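Long-range contacts in RNA-dependent RNA Polymerase (Bombyx mori cytoplasmic polyhedrosis virus, PDB 6TZ0), which transcribes and replicates the viral double-stranded RNA genome as an RNA-directed RNA polymerase, making plus strands conservatively: residues L1019-F1024 with V1201-L1206; M1014-L1019 with I1207-G1212; P369-S374 with L381-A386. One frame throughout, in Å; residues are numbered along the deposited sequence.

How the contacts relate
Contacts 1 and 2 are neighbours in the C-terminal part of the polymerase, their centres about 10 Å apart. They share L1019 and both draw on helix 1204-1211: contact 1 takes its first turn, contact 2 the turns that follow, and the chain closes contact 1 within the larger loop that contact 2 spans. They also touch directly, L1206 CD1 lying 3.5 Å from A1018 O and L1202 CD1 3.8 Å from I1207 CD1. Contact 3, a hairpin of the central polymerase domain, lies on the opposite side of the chain's centre, about 76 Å from contact 1 and 74 Å from contact 2, centre to centre. All three lie away from the metal- and nucleotide-binding residues.

Contact 1: residues L1019-F1024 with V1201-L1206; sequences LHLYEF and VLHPGL
E1023 and V1201 form an antiparallel hydrogen-bonded pair, joined by E1023 N to V1201 O (3.1 Å, nearly straight at 173°) and V1201 N to E1023 O (3.0 Å). The pairing joins strand 1022-1027 to strand 1196-1202, the central strand of a small mixed sheet. Beside these bonds V1201 CG2 rests on E1023 CB, while the carboxylate of E1023 turns back to take a weak hydrogen bond from F1024 N. On the other face, that of Y1022 and L1202, L1202 CD2 packs 3.7 Å from Y1022 CB. The tyrosine ring leads away from the segment 1201-1206: it stacks with F1181, and its hydroxyl is hydrogen-bonded to Y1139.

Beyond the strands, L1021 is the centre of an inverse gamma turn and runs side by side with H1203, the N-cap residue of helix 1204-1211. CG of H1203, anti to the backbone N (chi1 -172°), lies beside L1021 CB. L1021 CD1 lies over the centre of the H1203 imidazole, 3.9 Å from its centroid, in a CH-pi contact, and P1204 CD covers the opposite face nearer the rim. H1203 NE2 has a weak hydrogen bond to S889 O. L1206 reaches back from the first helical turn, its CD1 3.4 Å from L1021 O, and its CG meets L1019 CD2 where the two side chains cross at about a right angle. Polar bonding across the contact is thus confined to the strand backbones, whereas the passage from strand to helix is held by leucine methyls and an imidazole clasped between aliphatic carbons.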
ATOM      1  N   LEU A1019     -14.046  -2.920  44.624  1.00 52.83           N
ATOM      2  CA  LEU A1019     -12.647  -2.575  44.427  1.00 52.83           C
ATOM      3  C   LEU A1019     -12.440  -1.109  44.078  1.00 52.83           C
ATOM      4  O   LEU A1019     -11.301  -0.643  44.114  1.00 52.83           O
ATOM      5  CB  LEU A1019     -12.036  -3.440  43.327  1.00 52.83           C
ATOM      6  CG  LEU A1019     -11.891  -4.932  43.617  1.00 52.83           C
ATOM      7  CD1 LEU A1019     -11.334  -5.661  42.415  1.00 52.83           C
ATOM      8  CD2 LEU A1019     -11.015  -5.156  44.835  1.00 52.83           C
ATOM      9  N   HIS A1020     -13.495  -0.372  43.733  1.00 52.42           N
ATOM     10  CA  HIS A1020     -13.330   1.056  43.510  1.00 52.42           C
ATOM     11  C   HIS A1020     -13.226   1.846  44.804  1.00 52.42           C
ATOM     12  O   HIS A1020     -12.851   3.019  44.758  1.00 52.42           O
ATOM     13  CB  HIS A1020     -14.487   1.628  42.687  1.00 52.42           C
ATOM     14  CG  HIS A1020     -14.606   1.047  41.314  1.00 52.42           C
ATOM     15  ND1 HIS A1020     -15.491   0.037  41.013  1.00 52.42           N
ATOM     16  CD2 HIS A1020     -13.931   1.306  40.171  1.00 52.42           C
ATOM     17  CE1 HIS A1020     -15.374  -0.285  39.738  1.00 52.42           C
ATOM     18  NE2 HIS A1020     -14.431   0.469  39.204  1.00 52.42           N
ATOM     19  N   LEU A1021     -13.516   1.235  45.950  1.00 52.61           N
ATOM     20  CA  LEU A1021     -13.639   1.977  47.203  1.00 52.61           C
ATOM     21  C   LEU A1021     -12.276   2.081  47.888  1.00 52.61           C
ATOM     22  O   LEU A1021     -11.945   1.352  48.821  1.00 52.61           O
ATOM     23  CB  LEU A1021     -14.674   1.318  48.102  1.00 52.61           C
ATOM     24  CG  LEU A1021     -16.053   1.194  47.459  1.00 52.61           C
ATOM     25  CD1 LEU A1021     -17.054   0.565  48.399  1.00 52.61           C
ATOM     26  CD2 LEU A1021     -16.530   2.535  47.003  1.00 52.61           C
ATOM     27  N   TYR A1022     -11.479   3.024  47.397  1.00 48.81           N
ATOM     28  CA  TYR A1022     -10.166   3.298  47.954  1.00 48.81           C
ATOM     29  C   TYR A1022      -9.860   4.778  47.803  1.00 48.81           C
ATOM     30  O   TYR A1022     -10.251   5.409  46.821  1.00 48.81           O
ATOM     31  CB  TYR A1022      -9.080   2.440  47.287  1.00 48.81           C
ATOM     32  CG  TYR A1022      -8.881   2.644  45.804  1.00 48.81           C
ATOM     33  CD1 TYR A1022      -9.611   1.920  44.881  1.00 48.81           C
ATOM     34  CD2 TYR A1022      -7.926   3.526  45.329  1.00 48.81           C
ATOM     35  CE1 TYR A1022      -9.423   2.094  43.530  1.00 48.81           C
ATOM     36  CE2 TYR A1022      -7.735   3.711  43.986  1.00 48.81           C
ATOM     37  CZ  TYR A1022      -8.479   2.990  43.093  1.00 48.81           C
ATOM     38  OH  TYR A1022      -8.272   3.179  41.752  1.00 48.81           O
ATOM     39  N   GLU A1023      -9.153   5.331  48.786  1.00 47.94           N
ATOM     40  CA  GLU A1023      -8.794   6.740  48.772  1.00 47.94           C
ATOM     41  C   GLU A1023      -7.365   6.945  49.244  1.00 47.94           C
ATOM     42  O   GLU A1023      -6.695   6.023  49.710  1.00 47.94           O
ATOM     43  CB  GLU A1023      -9.758   7.585  49.609  1.00 47.94           C
ATOM     44  CG  GLU A1023     -10.977   8.001  48.832  1.00 47.94           C
ATOM     45  CD  GLU A1023     -10.617   8.991  47.735  1.00 47.94           C
ATOM     46  OE1 GLU A1023      -9.714   9.825  47.963  1.00 47.94           O
ATOM     47  OE2 GLU A1023     -11.208   8.924  46.640  1.00 47.94           O
ATOM     48  N   PHE A1024      -6.913   8.188  49.113  1.00 45.31           N
ATOM     49  CA  PHE A1024      -5.521   8.562  49.313  1.00 45.31           C
ATOM     50  C   PHE A1024      -5.476   9.852  50.107  1.00 45.31           C
ATOM     51  O   PHE A1024      -6.006  10.873  49.662  1.00 45.31           O
ATOM     52  CB  PHE A1024      -4.804   8.737  47.972  1.00 45.31           C
ATOM     53  CG  PHE A1024      -4.586   7.458  47.238  1.00 45.31           C
ATOM     54  CD1 PHE A1024      -3.476   6.678  47.498  1.00 45.31           C
ATOM     55  CD2 PHE A1024      -5.514   7.010  46.317  1.00 45.31           C
ATOM     56  CE1 PHE A1024      -3.281   5.492  46.829  1.00 45.31           C
ATOM     57  CE2 PHE A1024      -5.327   5.824  45.652  1.00 45.31           C
ATOM     58  CZ  PHE A1024      -4.212   5.065  45.907  1.00 45.31           C
ATOM     59  N   VAL A1201      -6.070   4.473  52.155  1.00 50.00           N
ATOM     60  CA  VAL A1201      -7.068   3.886  53.039  1.00 50.00           C
ATOM     61  C   VAL A1201      -8.000   3.022  52.201  1.00 50.00           C
ATOM     62  O   VAL A1201      -8.281   3.338  51.041  1.00 50.00           O
ATOM     63  CB  VAL A1201      -7.844   4.962  53.830  1.00 50.00           C
ATOM     64  CG1 VAL A1201      -6.917   5.656  54.798  1.00 50.00           C
ATOM     65  CG2 VAL A1201      -8.438   5.994  52.900  1.00 50.00           C
ATOM     66  N   LEU A1202      -8.447   1.912  52.778  1.00 51.41           N
ATOM     67  CA  LEU A1202      -9.275   0.948  52.076  1.00 51.41           C
ATOM     68  C   LEU A1202     -10.586   0.749  52.819  1.00 51.41           C
ATOM     69  O   LEU A1202     -10.732   1.125  53.983  1.00 51.41           O
ATOM     70  CB  LEU A1202      -8.560  -0.397  51.922  1.00 51.41           C
ATOM     71  CG  LEU A1202      -7.295  -0.395  51.065  1.00 51.41           C
ATOM     72  CD1 LEU A1202      -6.646  -1.755  51.048  1.00 51.41           C
ATOM     73  CD2 LEU A1202      -7.599   0.046  49.658  1.00 51.41           C
ATOM     74  N   HIS A1203     -11.538   0.155  52.123  1.00 56.22           N
ATOM     75  CA  HIS A1203     -12.873  -0.167  52.597  1.00 56.22           C
ATOM     76  C   HIS A1203     -12.903  -1.609  53.091  1.00 56.22           C
ATOM     77  O   HIS A1203     -12.247  -2.473  52.503  1.00 56.22           O
ATOM     78  CB  HIS A1203     -13.883   0.047  51.472  1.00 56.22           C
ATOM     79  CG  HIS A1203     -15.318  -0.060  51.887  1.00 56.22           C
ATOM     80  ND1 HIS A1203     -16.068  -1.193  51.679  1.00 56.22           N
ATOM     81  CD2 HIS A1203     -16.139   0.822  52.501  1.00 56.22           C
ATOM     82  CE1 HIS A1203     -17.290  -1.004  52.141  1.00 56.22           C
ATOM     83  NE2 HIS A1203     -17.359   0.211  52.647  1.00 56.22           N
ATOM     84  N   PRO A1204     -13.602  -1.882  54.199  1.00 54.64           N
ATOM     85  CA  PRO A1204     -13.654  -3.263  54.711  1.00 54.64           C
ATOM     86  C   PRO A1204     -14.349  -4.232  53.774  1.00 54.64           C
ATOM     87  O   PRO A1204     -14.041  -5.430  53.790  1.00 54.64           O
ATOM     88  CB  PRO A1204     -14.413  -3.109  56.035  1.00 54.64           C
ATOM     89  CG  PRO A1204     -14.182  -1.706  56.436  1.00 54.64           C
ATOM     90  CD  PRO A1204     -14.153  -0.922  55.166  1.00 54.64           C
ATOM     91  N   GLY A1205     -15.273  -3.742  52.948  1.00 55.50           N
ATOM     92  CA  GLY A1205     -15.825  -4.557  51.887  1.00 55.50           C
ATOM     93  C   GLY A1205     -14.820  -4.904  50.811  1.00 55.50           C
ATOM     94  O   GLY A1205     -14.896  -5.983  50.222  1.00 55.50           O
ATOM     95  N   LEU A1206     -13.855  -4.017  50.553  1.00 54.09           N
ATOM     96  CA  LEU A1206     -12.790  -4.340  49.608  1.00 54.09           C
ATOM     97  C   LEU A1206     -11.901  -5.450  50.152  1.00 54.09           C
ATOM     98  O   LEU A1206     -11.532  -6.371  49.415  1.00 54.09           O
ATOM     99  CB  LEU A1206     -11.971  -3.086  49.292  1.00 54.09           C
ATOM    100  CG  LEU A1206     -10.958  -3.034  48.141  1.00 54.09           C
ATOM    101  CD1 LEU A1206     -10.902  -1.616  47.638  1.00 54.09           C
ATOM    102  CD2 LEU A1206      -9.555  -3.471  48.535  1.00 54.09           C
TER

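Contact 2: residues M1014-L1019 with I1207-G1212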
ATOM      1  N   MET A1014     -22.659  -4.258  40.946  1.00 63.93           N
ATOM      2  CA  MET A1014     -22.257  -5.652  41.029  1.00 63.93           C
ATOM      3  C   MET A1014     -21.554  -5.906  42.358  1.00 63.93           C
ATOM      4  O   MET A1014     -21.241  -4.968  43.088  1.00 63.93           O
ATOM      5  CB  MET A1014     -21.352  -6.001  39.843  1.00 63.93           C
ATOM      6  CG  MET A1014     -20.031  -5.267  39.776  1.00 63.93           C
ATOM      7  SD  MET A1014     -19.127  -5.750  38.291  1.00 63.93           S
ATOM      8  CE  MET A1014     -17.663  -4.722  38.398  1.00 63.93           C
ATOM      9  N   PRO A1015     -21.343  -7.167  42.756  1.00 61.55           N
ATOM     10  CA  PRO A1015     -20.493  -7.410  43.935  1.00 61.55           C
ATOM     11  C   PRO A1015     -19.024  -7.100  43.707  1.00 61.55           C
ATOM     12  O   PRO A1015     -18.289  -6.931  44.687  1.00 61.55           O
ATOM     13  CB  PRO A1015     -20.703  -8.900  44.219  1.00 61.55           C
ATOM     14  CG  PRO A1015     -22.026  -9.205  43.644  1.00 61.55           C
ATOM     15  CD  PRO A1015     -22.130  -8.366  42.412  1.00 61.55           C
ATOM     16  N   ALA A1016     -18.579  -7.003  42.458  1.00 59.42           N
ATOM     17  CA  ALA A1016     -17.170  -6.881  42.126  1.00 59.42           C
ATOM     18  C   ALA A1016     -16.665  -5.447  42.104  1.00 59.42           C
ATOM     19  O   ALA A1016     -15.449  -5.244  42.111  1.00 59.42           O
ATOM     20  CB  ALA A1016     -16.895  -7.534  40.770  1.00 59.42           C
ATOM     21  N   ASP A1017     -17.543  -4.445  42.084  1.00 58.20           N
ATOM     22  CA  ASP A1017     -17.076  -3.067  42.050  1.00 58.20           C
ATOM     23  C   ASP A1017     -16.903  -2.472  43.445  1.00 58.20           C
ATOM     24  O   ASP A1017     -16.963  -1.249  43.605  1.00 58.20           O
ATOM     25  CB  ASP A1017     -17.985  -2.200  41.161  1.00 58.20           C
ATOM     26  CG  ASP A1017     -19.411  -2.063  41.669  1.00 58.20           C
ATOM     27  OD1 ASP A1017     -19.783  -2.610  42.720  1.00 58.20           O
ATOM     28  OD2 ASP A1017     -20.196  -1.381  40.979  1.00 58.20           O
ATOM     29  N   ALA A1018     -16.711  -3.321  44.457  1.00 55.80           N
ATOM     30  CA  ALA A1018     -16.216  -2.861  45.746  1.00 55.80           C
ATOM     31  C   ALA A1018     -14.745  -2.494  45.680  1.00 55.80           C
ATOM     32  O   ALA A1018     -14.247  -1.814  46.581  1.00 55.80           O
ATOM     33  CB  ALA A1018     -16.434  -3.933  46.811  1.00 55.80           C
ATOM     34  N   LEU A1019     -14.046  -2.920  44.624  1.00 52.83           N
ATOM     35  CA  LEU A1019     -12.647  -2.575  44.427  1.00 52.83           C
ATOM     36  C   LEU A1019     -12.440  -1.109  44.078  1.00 52.83           C
ATOM     37  O   LEU A1019     -11.301  -0.643  44.114  1.00 52.83           O
ATOM     38  CB  LEU A1019     -12.036  -3.440  43.327  1.00 52.83           C
ATOM     39  CG  LEU A1019     -11.891  -4.932  43.617  1.00 52.83           C
ATOM     40  CD1 LEU A1019     -11.334  -5.661  42.415  1.00 52.83           C
ATOM     41  CD2 LEU A1019     -11.015  -5.156  44.835  1.00 52.83           C
ATOM     42  N   ILE A1207     -11.568  -5.383  51.445  1.00 54.31           N
ATOM     43  CA  ILE A1207     -10.786  -6.434  52.091  1.00 54.31           C
ATOM     44  C   ILE A1207     -11.559  -7.745  52.095  1.00 54.31           C
ATOM     45  O   ILE A1207     -11.001  -8.815  51.822  1.00 54.31           O
ATOM     46  CB  ILE A1207     -10.404  -6.000  53.518  1.00 54.31           C
ATOM     47  CG1 ILE A1207      -9.664  -4.663  53.492  1.00 54.31           C
ATOM     48  CG2 ILE A1207      -9.543  -7.047  54.190  1.00 54.31           C
ATOM     49  CD1 ILE A1207      -8.392  -4.689  52.695  1.00 54.31           C
ATOM     50  N   ALA A1208     -12.865  -7.672  52.365  1.00 55.25           N
ATOM     51  CA  ALA A1208     -13.708  -8.861  52.380  1.00 55.25           C
ATOM     52  C   ALA A1208     -13.878  -9.457  50.991  1.00 55.25           C
ATOM     53  O   ALA A1208     -14.042 -10.672  50.857  1.00 55.25           O
ATOM     54  CB  ALA A1208     -15.071  -8.521  52.980  1.00 55.25           C
ATOM     55  N   TYR A1209     -13.846  -8.625  49.952  1.00 56.91           N
ATOM     56  CA  TYR A1209     -13.938  -9.141  48.596  1.00 56.91           C
ATOM     57  C   TYR A1209     -12.622  -9.747  48.136  1.00 56.91           C
ATOM     58  O   TYR A1209     -12.626 -10.712  47.366  1.00 56.91           O
ATOM     59  CB  TYR A1209     -14.371  -8.032  47.636  1.00 56.91           C
ATOM     60  CG  TYR A1209     -14.579  -8.521  46.225  1.00 56.91           C
ATOM     61  CD1 TYR A1209     -15.722  -9.228  45.882  1.00 56.91           C
ATOM     62  CD2 TYR A1209     -13.627  -8.293  45.241  1.00 56.91           C
ATOM     63  CE1 TYR A1209     -15.913  -9.693  44.602  1.00 56.91           C
ATOM     64  CE2 TYR A1209     -13.810  -8.754  43.954  1.00 56.91           C
ATOM     65  CZ  TYR A1209     -14.956  -9.451  43.643  1.00 56.91           C
ATOM     66  OH  TYR A1209     -15.146  -9.910  42.365  1.00 56.91           O
ATOM     67  N   VAL A1210     -11.494  -9.200  48.584  1.00 56.24           N
ATOM     68  CA  VAL A1210     -10.211  -9.748  48.161  1.00 56.24           C
ATOM     69  C   VAL A1210      -9.895 -11.042  48.915  1.00 56.24           C
ATOM     70  O   VAL A1210      -9.336 -11.983  48.336  1.00 56.24           O
ATOM     71  CB  VAL A1210      -9.116  -8.674  48.309  1.00 56.24           C
ATOM     72  CG1 VAL A1210      -7.752  -9.235  48.044  1.00 56.24           C
ATOM     73  CG2 VAL A1210      -9.356  -7.571  47.308  1.00 56.24           C
ATOM     74  N   ARG A1211     -10.290 -11.138  50.193  1.00 56.73           N
ATOM     75  CA  ARG A1211     -10.139 -12.399  50.922  1.00 56.73           C
ATOM     76  C   ARG A1211     -11.000 -13.501  50.319  1.00 56.73           C
ATOM     77  O   ARG A1211     -10.577 -14.661  50.251  1.00 56.73           O
ATOM     78  CB  ARG A1211     -10.508 -12.235  52.394  1.00 56.73           C
ATOM     79  CG  ARG A1211      -9.571 -11.428  53.259  1.00 56.73           C
ATOM     80  CD  ARG A1211     -10.082 -11.488  54.689  1.00 56.73           C
ATOM     81  NE  ARG A1211      -9.411 -10.563  55.593  1.00 56.73           N
ATOM     82  CZ  ARG A1211      -8.314 -10.848  56.281  1.00 56.73           C
ATOM     83  NH1 ARG A1211      -7.744 -12.037  56.162  1.00 56.73           N
ATOM     84  NH2 ARG A1211      -7.784  -9.941  57.089  1.00 56.73           N
ATOM     85  N   GLY A1212     -12.207 -13.162  49.880  1.00 56.43           N
ATOM     86  CA  GLY A1212     -13.099 -14.133  49.278  1.00 56.43           C
ATOM     87  C   GLY A1212     -14.564 -13.766  49.393  1.00 56.43           C
ATOM     88  O   GLY A1212     -15.185 -13.950  50.439  1.00 56.43           O
TER
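Y1209 carries most of this contact, which has no hydrogen bond between its two segments and relies on van der Waals packing of one aromatic side chain and three aliphatic ones. Among the apolar contacts, the phenol reaches from the helix to the loop at A1016, where CA and CB of A1016 lie 3.7 Å and 4.0 Å from Y1209 CZ. Nearer the helix, L1019 CD2 approaches Y1209 CD2 (4.1 Å) obliquely to the ring, the two side chains crossing at about a right angle. The same leucine methyl continues to V1210, whose CG2 it meets at 3.8 Å, again with the side chains crossed. One branch of L1019 therefore touches two consecutive helical residues. The CB bond of Y1209 already points to the loop, and CG, anti to the backbone N (chi1 -176°), continues outward.

In the fold, the loop between helix 996-1004 and strand 1022-1027 lies against helix 1204-1211, the last helix of the modelled chain. V1210 also touches C1174 of helix 1174-1188, which extends the packing to a second helix, and Y1209 touches V1137.

Contacts between polar and apolar atoms make up the rest. The carbonyl oxygen of P1015 lies 3.6 Å from Y1209 CE1 and equally close to CD1, an oblique approach to the ring, and A1016 CB sits 3.4 Å from the hydroxyl oxygen OH of Y1209. Within the loop, D1017 points away from the helix, and its OD2 forms a salt bridge with R872 and a hydrogen bond with the hydroxyl of Y876.

Contact 3: residues P369-S374 with L381-A386; sequences PAVLMS and LKQKYA
P369 packs flat on Y385: its CB stands over the centre of the phenol ring, 3.6 Å from the centroid, in a CH-pi contact, while CD lies against CZ and the hydroxyl. P369 CG meets Q383 OE1 at 3.4 Å. Q383 and V371 are a non-hydrogen-bonded pair; Q383 OE1 has a weak hydrogen bond with S380 OG, and NE2 a weak one with D561. Helix 557-573 covers this buried part through D561, I562 and T565.

The two strands form a beta hairpin at the edge of a four-stranded antiparallel sheet, with 380-384 outermost. K384 N bonds to A370 O (3.0 Å), but the return bond from A370 N is weak and bent (125°). Classic bulges shift the register: L372 N and M373 N both reach K382 O from one face of its plane, and L381 N and K382 N likewise share M373 O.

The face of A370, M373, K382 and K384 is more exposed. M373 CB meets K382 CB at 3.7 Å, and K382 runs with M373 as far as CE; both lysine ends then lead away. L372, a solvent-exposed bulge residue like its exposed neighbours A370 and K384, brings CD1 to K384 CB (3.8 Å).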
ATOM      1  N   PRO A 369      23.141  -5.069 -16.163  1.00 20.60           N
ATOM      2  CA  PRO A 369      24.125  -6.102 -15.847  1.00 20.60           C
ATOM      3  C   PRO A 369      24.346  -7.029 -17.029  1.00 20.60           C
ATOM      4  O   PRO A 369      23.461  -7.242 -17.857  1.00 20.60           O
ATOM      5  CB  PRO A 369      23.475  -6.854 -14.682  1.00 20.60           C
ATOM      6  CG  PRO A 369      22.044  -6.688 -14.905  1.00 20.60           C
ATOM      7  CD  PRO A 369      21.863  -5.322 -15.480  1.00 20.60           C
ATOM      8  N   ALA A 370      25.552  -7.575 -17.106  1.00 20.18           N
ATOM      9  CA  ALA A 370      25.842  -8.562 -18.133  1.00 20.18           C
ATOM     10  C   ALA A 370      25.099  -9.856 -17.837  1.00 20.18           C
ATOM     11  O   ALA A 370      25.193 -10.407 -16.742  1.00 20.18           O
ATOM     12  CB  ALA A 370      27.342  -8.816 -18.211  1.00 20.18           C
ATOM     13  N   VAL A 371      24.341 -10.329 -18.817  1.00 20.71           N
ATOM     14  CA  VAL A 371      23.515 -11.520 -18.666  1.00 20.71           C
ATOM     15  C   VAL A 371      24.401 -12.741 -18.837  1.00 20.71           C
ATOM     16  O   VAL A 371      25.004 -12.927 -19.892  1.00 20.71           O
ATOM     17  CB  VAL A 371      22.366 -11.526 -19.683  1.00 20.71           C
ATOM     18  CG1 VAL A 371      21.636 -12.844 -19.665  1.00 20.71           C
ATOM     19  CG2 VAL A 371      21.412 -10.415 -19.374  1.00 20.71           C
ATOM     20  N   LEU A 372      24.477 -13.579 -17.804  1.00 21.56           N
ATOM     21  CA  LEU A 372      25.359 -14.739 -17.822  1.00 21.56           C
ATOM     22  C   LEU A 372      24.647 -16.014 -18.247  1.00 21.56           C
ATOM     23  O   LEU A 372      25.219 -16.823 -18.981  1.00 21.56           O
ATOM     24  CB  LEU A 372      25.979 -14.945 -16.442  1.00 21.56           C
ATOM     25  CG  LEU A 372      26.909 -13.854 -15.922  1.00 21.56           C
ATOM     26  CD1 LEU A 372      27.295 -14.156 -14.497  1.00 21.56           C
ATOM     27  CD2 LEU A 372      28.134 -13.732 -16.790  1.00 21.56           C
ATOM     28  N   MET A 373      23.422 -16.224 -17.778  1.00 21.76           N
ATOM     29  CA  MET A 373      22.623 -17.385 -18.137  1.00 21.76           C
ATOM     30  C   MET A 373      21.265 -16.895 -18.613  1.00 21.76           C
ATOM     31  O   MET A 373      20.743 -15.908 -18.093  1.00 21.76           O
ATOM     32  CB  MET A 373      22.469 -18.341 -16.951  1.00 21.76           C
ATOM     33  CG  MET A 373      21.823 -19.651 -17.290  1.00 21.76           C
ATOM     34  SD  MET A 373      21.518 -20.750 -15.907  1.00 21.76           S
ATOM     35  CE  MET A 373      23.182 -21.275 -15.542  1.00 21.76           C
ATOM     36  N   SER A 374      20.692 -17.575 -19.600  1.00 22.69           N
ATOM     37  CA  SER A 374      19.546 -17.019 -20.294  1.00 22.69           C
ATOM     38  C   SER A 374      18.592 -18.110 -20.752  1.00 22.69           C
ATOM     39  O   SER A 374      19.006 -19.190 -21.170  1.00 22.69           O
ATOM     40  CB  SER A 374      20.006 -16.200 -21.497  1.00 22.69           C
ATOM     41  OG  SER A 374      18.908 -15.687 -22.194  1.00 22.69           O
ATOM     42  N   LEU A 381      18.199 -15.311 -16.585  1.00 21.50           N
ATOM     43  CA  LEU A 381      18.146 -16.146 -15.395  1.00 21.50           C
ATOM     44  C   LEU A 381      19.276 -15.869 -14.417  1.00 21.50           C
ATOM     45  O   LEU A 381      19.131 -16.158 -13.231  1.00 21.50           O
ATOM     46  CB  LEU A 381      18.178 -17.625 -15.789  1.00 21.50           C
ATOM     47  CG  LEU A 381      16.919 -18.229 -16.399  1.00 21.50           C
ATOM     48  CD1 LEU A 381      17.207 -19.555 -16.988  1.00 21.50           C
ATOM     49  CD2 LEU A 381      15.910 -18.421 -15.319  1.00 21.50           C
ATOM     50  N   LYS A 382      20.381 -15.296 -14.883  1.00 21.30           N
ATOM     51  CA  LYS A 382      21.540 -15.027 -14.052  1.00 21.30           C
ATOM     52  C   LYS A 382      22.309 -13.875 -14.673  1.00 21.30           C
ATOM     53  O   LYS A 382      22.525 -13.854 -15.884  1.00 21.30           O
ATOM     54  CB  LYS A 382      22.427 -16.260 -13.938  1.00 21.30           C
ATOM     55  CG  LYS A 382      23.535 -16.158 -12.935  1.00 21.30           C
ATOM     56  CD  LYS A 382      24.345 -17.426 -12.951  1.00 21.30           C
ATOM     57  CE  LYS A 382      23.533 -18.591 -12.424  1.00 21.30           C
ATOM     58  NZ  LYS A 382      23.236 -18.439 -10.976  1.00 21.30           N
ATOM     59  N   GLN A 383      22.738 -12.932 -13.842  1.00 21.60           N
ATOM     60  CA  GLN A 383      23.333 -11.710 -14.358  1.00 21.60           C
ATOM     61  C   GLN A 383      24.224 -11.077 -13.300  1.00 21.60           C
ATOM     62  O   GLN A 383      24.099 -11.354 -12.107  1.00 21.60           O
ATOM     63  CB  GLN A 383      22.242 -10.755 -14.835  1.00 21.60           C
ATOM     64  CG  GLN A 383      21.183 -10.520 -13.802  1.00 21.60           C
ATOM     65  CD  GLN A 383      20.035  -9.718 -14.335  1.00 21.60           C
ATOM     66  OE1 GLN A 383      20.033  -9.320 -15.493  1.00 21.60           O
ATOM     67  NE2 GLN A 383      19.043  -9.472 -13.495  1.00 21.60           N
ATOM     68  N   LYS A 384      25.133 -10.224 -13.762  1.00 19.94           N
ATOM     69  CA  LYS A 384      26.194  -9.692 -12.923  1.00 19.94           C
ATOM     70  C   LYS A 384      26.648  -8.370 -13.517  1.00 19.94           C
ATOM     71  O   LYS A 384      26.640  -8.198 -14.735  1.00 19.94           O
ATOM     72  CB  LYS A 384      27.355 -10.690 -12.839  1.00 19.94           C
ATOM     73  CG  LYS A 384      28.415 -10.384 -11.807  1.00 19.94           C
ATOM     74  CD  LYS A 384      29.448 -11.483 -11.777  1.00 19.94           C
ATOM     75  CE  LYS A 384      30.392 -11.325 -10.605  1.00 19.94           C
ATOM     76  NZ  LYS A 384      31.240 -10.117 -10.719  1.00 19.94           N
ATOM     77  N   TYR A 385      27.033  -7.434 -12.655  1.00 21.35           N
ATOM     78  CA  TYR A 385      27.441  -6.110 -13.105  1.00 21.35           C
ATOM     79  C   TYR A 385      28.930  -6.047 -13.398  1.00 21.35           C
ATOM     80  O   TYR A 385      29.746  -6.622 -12.677  1.00 21.35           O
ATOM     81  CB  TYR A 385      27.074  -5.047 -12.069  1.00 21.35           C
ATOM     82  CG  TYR A 385      25.619  -4.673 -12.113  1.00 21.35           C
ATOM     83  CD1 TYR A 385      25.163  -3.725 -13.014  1.00 21.35           C
ATOM     84  CD2 TYR A 385      24.699  -5.292 -11.288  1.00 21.35           C
ATOM     85  CE1 TYR A 385      23.842  -3.388 -13.078  1.00 21.35           C
ATOM     86  CE2 TYR A 385      23.372  -4.952 -11.338  1.00 21.35           C
ATOM     87  CZ  TYR A 385      22.951  -4.008 -12.240  1.00 21.35           C
ATOM     88  OH  TYR A 385      21.626  -3.679 -12.300  1.00 21.35           O
ATOM     89  N   ALA A 386      29.273  -5.340 -14.473  1.00 27.13           N
ATOM     90  CA  ALA A 386      30.675  -5.130 -14.809  1.00 27.13           C
ATOM     91  C   ALA A 386      31.303  -4.109 -13.870  1.00 27.13           C
ATOM     92  O   ALA A 386      32.246  -4.422 -13.137  1.00 27.13           O
ATOM     93  CB  ALA A 386      30.808  -4.687 -16.267  1.00 27.13           C
TER